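Local coordinates for chromosome-partitioning protein Spo0J (PDB 1VZ0) that probably takes part in chromosome partitioning by binding a centromere-like parS site and stimulates the ATPase activity of Soj, at residues L59-L64 with A76-Y81; E123-Y127 with K146-V151; R156-L160 with A178-L182. One frame throughout, in Å; residues are numbered along the deposited sequence.

Contact 1: L59-L64 with A76-Y81; sequences LLQPLL and AGERRY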
loop_
_atom_site.group_PDB
_atom_site.type_symbol
_atom_site.label_atom_id
_atom_site.label_comp_id
_atom_site.label_asym_id
_atom_site.label_seq_id
_atom_site.Cartn_x
_atom_site.Cartn_y
_atom_site.Cartn_z
ATOM N N LEU C 59 -1.193 -18.459 -17.116
ATOM C CA LEU C 59 -1.725 -17.192 -16.636
ATOM C C LEU C 59 -3.232 -17.132 -16.434
ATOM O O LEU C 59 -4.012 -17.611 -17.255
ATOM C CB LEU C 59 -1.304 -16.051 -17.559
ATOM C CG LEU C 59 -0.346 -15.043 -16.921
ATOM C CD1 LEU C 59 -0.140 -13.856 -17.848
ATOM C CD2 LEU C 59 -0.918 -14.585 -15.599
ATOM N N LEU C 60 -3.618 -16.515 -15.321
ATOM C CA LEU C 60 -5.015 -16.331 -14.939
ATOM C C LEU C 60 -5.757 -15.466 -15.960
ATOM O O LEU C 60 -6.428 -15.977 -16.860
ATOM C CB LEU C 60 -5.095 -15.680 -13.540
ATOM C CG LEU C 60 -4.210 -14.471 -13.169
ATOM C CD1 LEU C 60 -4.727 -13.795 -11.912
ATOM C CD2 LEU C 60 -2.794 -14.924 -12.954
ATOM N N GLN C 61 -5.641 -14.152 -15.801
ATOM C CA GLN C 61 -6.279 -13.210 -16.702
ATOM C C GLN C 61 -5.250 -12.564 -17.610
ATOM O O GLN C 61 -4.069 -12.502 -17.283
ATOM C CB GLN C 61 -7.042 -12.145 -15.914
ATOM C CG GLN C 61 -8.334 -12.670 -15.304
ATOM C CD GLN C 61 -9.217 -13.389 -16.325
ATOM O OE1 GLN C 61 -8.873 -14.469 -16.815
ATOM N NE2 GLN C 61 -10.358 -12.788 -16.651
ATOM N N PRO C 62 -5.694 -12.071 -18.771
ATOM C CA PRO C 62 -4.835 -11.426 -19.764
ATOM C C PRO C 62 -3.974 -10.289 -19.239
ATOM O O PRO C 62 -4.360 -9.581 -18.312
ATOM C CB PRO C 62 -5.831 -10.923 -20.803
ATOM C CG PRO C 62 -6.963 -11.877 -20.686
ATOM C CD PRO C 62 -7.101 -12.033 -19.201
ATOM N N LEU C 63 -2.795 -10.139 -19.830
ATOM C CA LEU C 63 -1.900 -9.045 -19.493
ATOM C C LEU C 63 -2.350 -7.966 -20.467
ATOM O O LEU C 63 -3.025 -8.265 -21.447
ATOM C CB LEU C 63 -0.446 -9.397 -19.798
ATOM C CG LEU C 63 0.244 -10.490 -18.989
ATOM C CD1 LEU C 63 1.669 -10.676 -19.504
ATOM C CD2 LEU C 63 0.250 -10.107 -17.518
ATOM N N LEU C 64 -1.998 -6.718 -20.209
ATOM C CA LEU C 64 -2.379 -5.659 -21.125
ATOM C C LEU C 64 -1.073 -5.100 -21.660
ATOM O O LEU C 64 -0.212 -4.671 -20.890
ATOM C CB LEU C 64 -3.176 -4.575 -20.396
ATOM C CG LEU C 64 -4.045 -3.667 -21.277
ATOM C CD1 LEU C 64 -4.746 -2.642 -20.406
ATOM C CD2 LEU C 64 -3.196 -2.966 -22.324
ATOM N N ALA C 76 -0.211 -3.076 -18.239
ATOM C CA ALA C 76 -0.955 -3.383 -17.017
ATOM C C ALA C 76 -0.802 -4.853 -16.629
ATOM O O ALA C 76 -0.804 -5.727 -17.491
ATOM C CB ALA C 76 -2.430 -3.040 -17.195
ATOM N N GLY C 77 -0.680 -5.111 -15.326
ATOM C CA GLY C 77 -0.530 -6.471 -14.828
ATOM C C GLY C 77 0.912 -6.828 -14.510
ATOM O O GLY C 77 1.387 -7.915 -14.845
ATOM N N GLU C 78 1.612 -5.918 -13.842
ATOM C CA GLU C 78 3.009 -6.139 -13.499
ATOM C C GLU C 78 3.241 -7.435 -12.708
ATOM O O GLU C 78 4.112 -8.222 -13.066
ATOM C CB GLU C 78 3.557 -4.932 -12.721
ATOM C CG GLU C 78 5.093 -4.799 -12.725
ATOM C CD GLU C 78 5.655 -4.279 -14.054
ATOM O OE1 GLU C 78 5.151 -3.238 -14.528
ATOM O OE2 GLU C 78 6.599 -4.892 -14.617
ATOM N N ARG C 79 2.472 -7.669 -11.645
ATOM C CA ARG C 79 2.662 -8.887 -10.853
ATOM C C ARG C 79 2.336 -10.143 -11.645
ATOM O O ARG C 79 3.021 -11.164 -11.534
ATOM C CB ARG C 79 1.832 -8.833 -9.566
ATOM C CG ARG C 79 2.613 -8.186 -8.424
ATOM C CD ARG C 79 1.800 -8.015 -7.148
ATOM N NE ARG C 79 1.456 -9.273 -6.482
ATOM C CZ ARG C 79 2.252 -9.952 -5.658
ATOM N NH1 ARG C 79 1.814 -11.080 -5.118
ATOM N NH2 ARG C 79 3.473 -9.516 -5.367
ATOM N N ARG C 80 1.285 -10.058 -12.446
ATOM C CA ARG C 80 0.881 -11.171 -13.281
ATOM C C ARG C 80 2.078 -11.468 -14.194
ATOM O O ARG C 80 2.506 -12.614 -14.346
ATOM C CB ARG C 80 -0.341 -10.761 -14.114
ATOM C CG ARG C 80 -1.458 -11.784 -14.138
ATOM C CD ARG C 80 -2.598 -11.445 -13.194
ATOM N NE ARG C 80 -3.475 -10.408 -13.729
ATOM C CZ ARG C 80 -4.663 -10.088 -13.216
ATOM N NH1 ARG C 80 -5.132 -10.721 -12.145
ATOM N NH2 ARG C 80 -5.385 -9.127 -13.774
ATOM N N TYR C 81 2.632 -10.404 -14.767
ATOM C CA TYR C 81 3.764 -10.487 -15.687
ATOM C C TYR C 81 5.004 -11.106 -15.049
ATOM O O TYR C 81 5.611 -12.020 -15.610
ATOM C CB TYR C 81 4.080 -9.080 -16.211
ATOM C CG TYR C 81 5.378 -8.933 -16.977
ATOM C CD1 TYR C 81 5.508 -9.409 -18.283
ATOM C CD2 TYR C 81 6.471 -8.284 -16.403
ATOM C CE1 TYR C 81 6.692 -9.239 -18.997
ATOM C CE2 TYR C 81 7.656 -8.110 -17.106
ATOM C CZ TYR C 81 7.760 -8.586 -18.405
ATOM O OH TYR C 81 8.920 -8.390 -19.124
#

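Contact 2: E123-Y127 with K146-V151; sequences EARGY and KARSTV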
loop_
_atom_site.group_PDB
_atom_site.type_symbol
_atom_site.label_atom_id
_atom_site.label_comp_id
_atom_site.label_asym_id
_atom_site.label_seq_id
_atom_site.Cartn_x
_atom_site.Cartn_y
_atom_site.Cartn_z
ATOM N N GLU C 123 -3.926 8.322 -3.058
ATOM C CA GLU C 123 -5.111 8.558 -3.851
ATOM C C GLU C 123 -5.043 9.985 -4.387
ATOM O O GLU C 123 -5.247 10.216 -5.573
ATOM C CB GLU C 123 -6.364 8.389 -3.001
ATOM C CG GLU C 123 -7.648 8.510 -3.788
ATOM C CD GLU C 123 -8.877 8.592 -2.893
ATOM O OE1 GLU C 123 -9.991 8.755 -3.431
ATOM O OE2 GLU C 123 -8.726 8.497 -1.652
ATOM N N ALA C 124 -4.751 10.933 -3.497
ATOM C CA ALA C 124 -4.656 12.335 -3.871
ATOM C C ALA C 124 -3.538 12.590 -4.886
ATOM O O ALA C 124 -3.738 13.323 -5.844
ATOM C CB ALA C 124 -4.448 13.199 -2.628
ATOM N N ARG C 125 -2.369 11.984 -4.685
ATOM C CA ARG C 125 -1.257 12.186 -5.615
ATOM C C ARG C 125 -1.619 11.679 -7.009
ATOM O O ARG C 125 -1.206 12.262 -8.021
ATOM C CB ARG C 125 0.016 11.480 -5.121
ATOM C CG ARG C 125 0.571 12.018 -3.812
ATOM C CD ARG C 125 1.862 11.298 -3.424
ATOM N NE ARG C 125 2.276 11.645 -2.069
ATOM C CZ ARG C 125 2.734 12.837 -1.701
ATOM N NH1 ARG C 125 3.074 13.050 -0.436
ATOM N NH2 ARG C 125 2.869 13.811 -2.592
ATOM N N GLY C 126 -2.381 10.589 -7.049
ATOM C CA GLY C 126 -2.805 10.022 -8.316
ATOM C C GLY C 126 -3.717 10.982 -9.055
ATOM O O GLY C 126 -3.508 11.264 -10.234
ATOM N N TYR C 127 -4.728 11.496 -8.363
ATOM C CA TYR C 127 -5.662 12.432 -8.982
ATOM C C TYR C 127 -4.898 13.642 -9.500
ATOM O O TYR C 127 -5.120 14.094 -10.621
ATOM C CB TYR C 127 -6.712 12.898 -7.973
ATOM C CG TYR C 127 -7.627 11.804 -7.473
ATOM C CD1 TYR C 127 -8.442 12.017 -6.364
ATOM C CD2 TYR C 127 -7.675 10.556 -8.101
ATOM C CE1 TYR C 127 -9.278 11.020 -5.882
ATOM C CE2 TYR C 127 -8.509 9.547 -7.632
ATOM C CZ TYR C 127 -9.304 9.784 -6.519
ATOM O OH TYR C 127 -10.092 8.778 -6.015
ATOM N N LYS C 146 -15.916 7.725 -8.984
ATOM C CA LYS C 146 -16.171 8.434 -7.735
ATOM C C LYS C 146 -16.724 9.824 -8.022
ATOM O O LYS C 146 -16.618 10.318 -9.145
ATOM C CB LYS C 146 -14.883 8.527 -6.912
ATOM C CG LYS C 146 -14.323 7.163 -6.543
ATOM C CD LYS C 146 -13.081 7.250 -5.692
ATOM C CE LYS C 146 -12.550 5.858 -5.386
ATOM N NZ LYS C 146 -11.372 5.888 -4.471
ATOM N N ALA C 147 -17.321 10.448 -7.012
ATOM C CA ALA C 147 -17.893 11.779 -7.178
ATOM C C ALA C 147 -16.806 12.834 -7.335
ATOM O O ALA C 147 -15.703 12.683 -6.811
ATOM C CB ALA C 147 -18.772 12.111 -5.990
ATOM N N ARG C 148 -17.122 13.902 -8.061
ATOM C CA ARG C 148 -16.163 14.974 -8.269
ATOM C C ARG C 148 -15.720 15.541 -6.920
ATOM O O ARG C 148 -14.560 15.912 -6.742
ATOM C CB ARG C 148 -16.776 16.094 -9.116
ATOM C CG ARG C 148 -15.776 17.191 -9.443
ATOM C CD ARG C 148 -16.427 18.446 -9.982
ATOM N NE ARG C 148 -15.439 19.513 -10.116
ATOM C CZ ARG C 148 -15.710 20.754 -10.508
ATOM N NH1 ARG C 148 -14.732 21.647 -10.595
ATOM N NH2 ARG C 148 -16.953 21.103 -10.815
ATOM N N SER C 149 -16.652 15.599 -5.972
ATOM C CA SER C 149 -16.356 16.122 -4.645
ATOM C C SER C 149 -15.340 15.237 -3.928
ATOM O O SER C 149 -14.517 15.730 -3.158
ATOM C CB SER C 149 -17.636 16.222 -3.811
ATOM O OG SER C 149 -18.182 14.938 -3.570
ATOM N N THR C 150 -15.399 13.933 -4.173
ATOM C CA THR C 150 -14.455 13.017 -3.547
ATOM C C THR C 150 -13.038 13.318 -4.034
ATOM O O THR C 150 -12.083 13.274 -3.260
ATOM C CB THR C 150 -14.787 11.550 -3.872
ATOM O OG1 THR C 150 -16.036 11.198 -3.270
ATOM C CG2 THR C 150 -13.707 10.623 -3.336
ATOM N N VAL C 151 -12.914 13.624 -5.321
ATOM C CA VAL C 151 -11.620 13.944 -5.913
ATOM C C VAL C 151 -11.088 15.275 -5.399
ATOM O O VAL C 151 -9.910 15.389 -5.054
ATOM C CB VAL C 151 -11.720 14.013 -7.450
ATOM C CG1 VAL C 151 -10.399 14.483 -8.048
ATOM C CG2 VAL C 151 -12.091 12.655 -7.991
#

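Contact 3: R156-L160 with A178-L182; sequences RLLQL and ARALL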
loop_
_atom_site.group_PDB
_atom_site.type_symbol
_atom_site.label_atom_id
_atom_site.label_comp_id
_atom_site.label_asym_id
_atom_site.label_seq_id
_atom_site.Cartn_x
_atom_site.Cartn_y
_atom_site.Cartn_z
ATOM N N ARG C 156 -7.159 18.272 -1.686
ATOM C CA ARG C 156 -6.904 19.218 -0.603
ATOM C C ARG C 156 -5.836 18.712 0.366
ATOM O O ARG C 156 -5.101 19.504 0.951
ATOM C CB ARG C 156 -8.197 19.514 0.170
ATOM C CG ARG C 156 -9.116 20.502 -0.526
ATOM C CD ARG C 156 -10.495 20.565 0.141
ATOM N NE ARG C 156 -10.452 20.963 1.549
ATOM C CZ ARG C 156 -9.940 22.108 1.997
ATOM N NH1 ARG C 156 -9.956 22.382 3.296
ATOM N NH2 ARG C 156 -9.401 22.981 1.150
ATOM N N LEU C 157 -5.757 17.397 0.543
ATOM C CA LEU C 157 -4.768 16.831 1.458
ATOM C C LEU C 157 -3.349 17.238 1.082
ATOM O O LEU C 157 -2.496 17.384 1.946
ATOM C CB LEU C 157 -4.851 15.296 1.476
ATOM C CG LEU C 157 -6.125 14.671 2.036
ATOM C CD1 LEU C 157 -6.125 13.185 1.743
ATOM C CD2 LEU C 157 -6.212 14.939 3.533
ATOM N N LEU C 158 -3.106 17.423 -0.213
ATOM C CA LEU C 158 -1.776 17.781 -0.681
ATOM C C LEU C 158 -1.236 19.131 -0.224
ATOM O O LEU C 158 -0.083 19.450 -0.492
ATOM C CB LEU C 158 -1.708 17.685 -2.205
ATOM C CG LEU C 158 -1.968 16.265 -2.722
ATOM C CD1 LEU C 158 -1.827 16.239 -4.225
ATOM C CD2 LEU C 158 -0.994 15.286 -2.079
ATOM N N GLN C 159 -2.041 19.936 0.457
ATOM C CA GLN C 159 -1.503 21.194 0.929
ATOM C C GLN C 159 -1.063 21.074 2.376
ATOM O O GLN C 159 -0.654 22.053 2.998
ATOM C CB GLN C 159 -2.508 22.331 0.742
ATOM C CG GLN C 159 -3.904 22.060 1.197
ATOM C CD GLN C 159 -4.891 23.058 0.614
ATOM O OE1 GLN C 159 -5.049 23.144 -0.605
ATOM N NE2 GLN C 159 -5.557 23.820 1.481
ATOM N N LEU C 160 -1.127 19.855 2.907
ATOM C CA LEU C 160 -0.709 19.614 4.286
ATOM C C LEU C 160 0.807 19.414 4.322
ATOM O O LEU C 160 1.416 19.005 3.339
ATOM C CB LEU C 160 -1.413 18.370 4.865
ATOM C CG LEU C 160 -2.896 18.462 5.272
ATOM C CD1 LEU C 160 -3.402 17.089 5.720
ATOM C CD2 LEU C 160 -3.064 19.460 6.417
ATOM N N ALA C 178 -6.840 15.189 9.425
ATOM C CA ALA C 178 -6.179 15.900 8.357
ATOM C C ALA C 178 -7.062 17.067 7.903
ATOM O O ALA C 178 -6.581 18.194 7.730
ATOM C CB ALA C 178 -5.889 14.932 7.190
ATOM N N ARG C 179 -8.354 16.804 7.725
ATOM C CA ARG C 179 -9.267 17.868 7.313
ATOM C C ARG C 179 -9.311 18.967 8.363
ATOM O O ARG C 179 -9.434 20.144 8.016
ATOM C CB ARG C 179 -10.683 17.337 7.088
ATOM C CG ARG C 179 -10.783 16.298 5.998
ATOM C CD ARG C 179 -12.225 15.967 5.676
ATOM N NE ARG C 179 -12.305 14.649 5.064
ATOM C CZ ARG C 179 -12.542 13.526 5.734
ATOM N NH1 ARG C 179 -12.580 12.371 5.090
ATOM N NH2 ARG C 179 -12.776 13.558 7.033
ATOM N N ALA C 180 -9.232 18.590 9.640
ATOM C CA ALA C 180 -9.253 19.582 10.709
ATOM C C ALA C 180 -7.983 20.436 10.629
ATOM O O ALA C 180 -8.035 21.650 10.803
ATOM C CB ALA C 180 -9.361 18.901 12.094
ATOM N N LEU C 181 -6.846 19.797 10.364
ATOM C CA LEU C 181 -5.580 20.522 10.258
ATOM C C LEU C 181 -5.609 21.501 9.086
ATOM O O LEU C 181 -4.953 22.527 9.134
ATOM C CB LEU C 181 -4.396 19.545 10.103
ATOM C CG LEU C 181 -4.065 18.675 11.326
ATOM C CD1 LEU C 181 -2.945 17.704 10.975
ATOM C CD2 LEU C 181 -3.652 19.548 12.514
ATOM N N LEU C 182 -6.372 21.180 8.043
ATOM C CA LEU C 182 -6.485 22.056 6.878
ATOM C C LEU C 182 -7.248 23.319 7.221
ATOM O O LEU C 182 -7.157 24.294 6.487
ATOM C CB LEU C 182 -7.202 21.360 5.707
ATOM C CG LEU C 182 -6.365 20.348 4.907
ATOM C CD1 LEU C 182 -7.229 19.668 3.857
ATOM C CD2 LEU C 182 -5.178 21.068 4.247
HETATM O O HOH W 1 -10.793 20.755 5.776
#

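Contact 1: L59-L64 with A76-Y81
In the ParB N-terminal domain, a β-hairpin made of strands 63-68 and 71-76 runs straight into helix 78-86, and this contact lies at the hairpin's open end. Ala76, the last residue of the second strand, forms an antiparallel hydrogen-bonded pair with Leu64: Leu64 N donates to Ala76 O and Ala76 N to Leu64 O, both at 3.1 Å. Their side chains share one face of the sheet, with CB of Leu64 3.6 Å from CB of Ala76. Gly77 then turns the chain out of the strand as the helix N-cap. Its phi of 100° would jam a CB against the preceding carbonyl, and that CB would also crowd Leu63 CD2, so glycine suits both constraints. Glycine begins the Gly-Glu-Arg-Arg sequence, a ParB family signature that in relatives contributes to the CTP pocket. Glu78 and Arg79 lead away from the 59-64 segment, Arg79 toward a salt bridge with Glu166 of the second subunit. Arg80 points back and buries the most surface here. Leu59 and Leu63 pack on its aliphatic part, Leu59 CD2 3.2 Å from Arg80 CG and Leu63 CD2 3.5 Å from Arg80 CB, while Leu60 CD1 comes 3.1 Å from Arg80 NH1 and CB of Gln61 covers one face of the guanidinium. Arg80 NH2 makes a salt bridge to Glu172 of the second subunit. Tyr81 closes the first helical turn, its N donating to Gly77 O at 2.8 Å. Its hydroxyl bonds to Ile31 O of the second subunit, whereas its CB stays 4.2 Å from Leu63 CD2.

Contact 2: E123-Y127 with K146-V151
Glu123 and Tyr127, one turn apart on helix 120-132, both point at the start of helix 148-156, the second helix of the helix-turn-helix. The Glu123 side chain is fully extended (t, t), which carries OE1 to two partners. Tyr127 OH donates to it weakly at 2.6 Å, and Lys146 NZ completes a salt bridge at 3.3 Å, itself a weak hydrogen bond. Lys146 also spans its distance with a stretched chain, m at chi1 and t beyond, so that its CD passes 3.4 Å from Tyr127 OH. The m rotamer of Tyr127 swings the ring across the gap between the helices. With chi1 in t, Val151 sets CG2 over the ring face in a CH-pi contact, 4.2 Å from the centroid, and CG1 3.6 Å from Tyr127 CD1. Tyr127 also packs on Val140, Ala154 and Leu155, and Val151 on Ala141, so helix 120-132 is fastened against both helices 137-144 and 148-156.

Contact 3: R156-L160 with A178-L182
This is a buried leucine-rich contact in the ParB helix-turn-helix domain, where the turn following helix 148-156 lies against helix 175-183. Leu160 and Leu182 form its centre. Leu182 directs its CB at the turn and has more of its own surface covered than any other residue here; its CD2 stands 3.4 Å from Leu160 CD2. Leu160, in the m, t rotamer, spreads its two methyls over one face of the helix, with CD1 3.6 Å from Ala178 CB and CD2 3.9 Å from Leu181 CB. A turn away along the helix from Leu182, the small Ala178 leaves room for a second leucine of the turn, and Leu157 CD2 approaches its CB to 3.7 Å. At the exposed border of this apolar patch Arg156 lays a face of its guanidinium over Leu182 CD1, and NH1 gives a hydrogen bond of 3.1 Å to water 1. The same water donates to Arg179 O at 2.7 Å, so a polar bridge supplements the hydrophobic fit. Leu158 faces away and packs instead on Ala124, Arg125 and Gln128 of helix 120-132, while Leu181 also packs on Leu193 and Ile196 of helix 189-199. A turn whose leucines face two ways in this manner couples the helix-turn-helix to the helices that follow it, as befits the all-helical DNA-binding domain of ParB proteins.

From the N terminus, the three contacts follow one another in series, and none nests within or crosses another. Contact 1 closes the hairpin of the N-terminal domain, bringing the start of helix 78-86 back to the residues leading into strand 63-68. The chain then passes through helix 101-114 into the DNA-binding domain, and contact 2 closes over helix 137-144. Contact 3 closes over helix 162-169, tying the end of the helix-turn-helix to helix 175-183. Contacts 2 and 3 meet where Leu158 CD1 packs 3.8 Å from Ala124 O. Contact 1 stands apart, its centre 26 Å from that of contact 2 and 36 Å from that of contact 3.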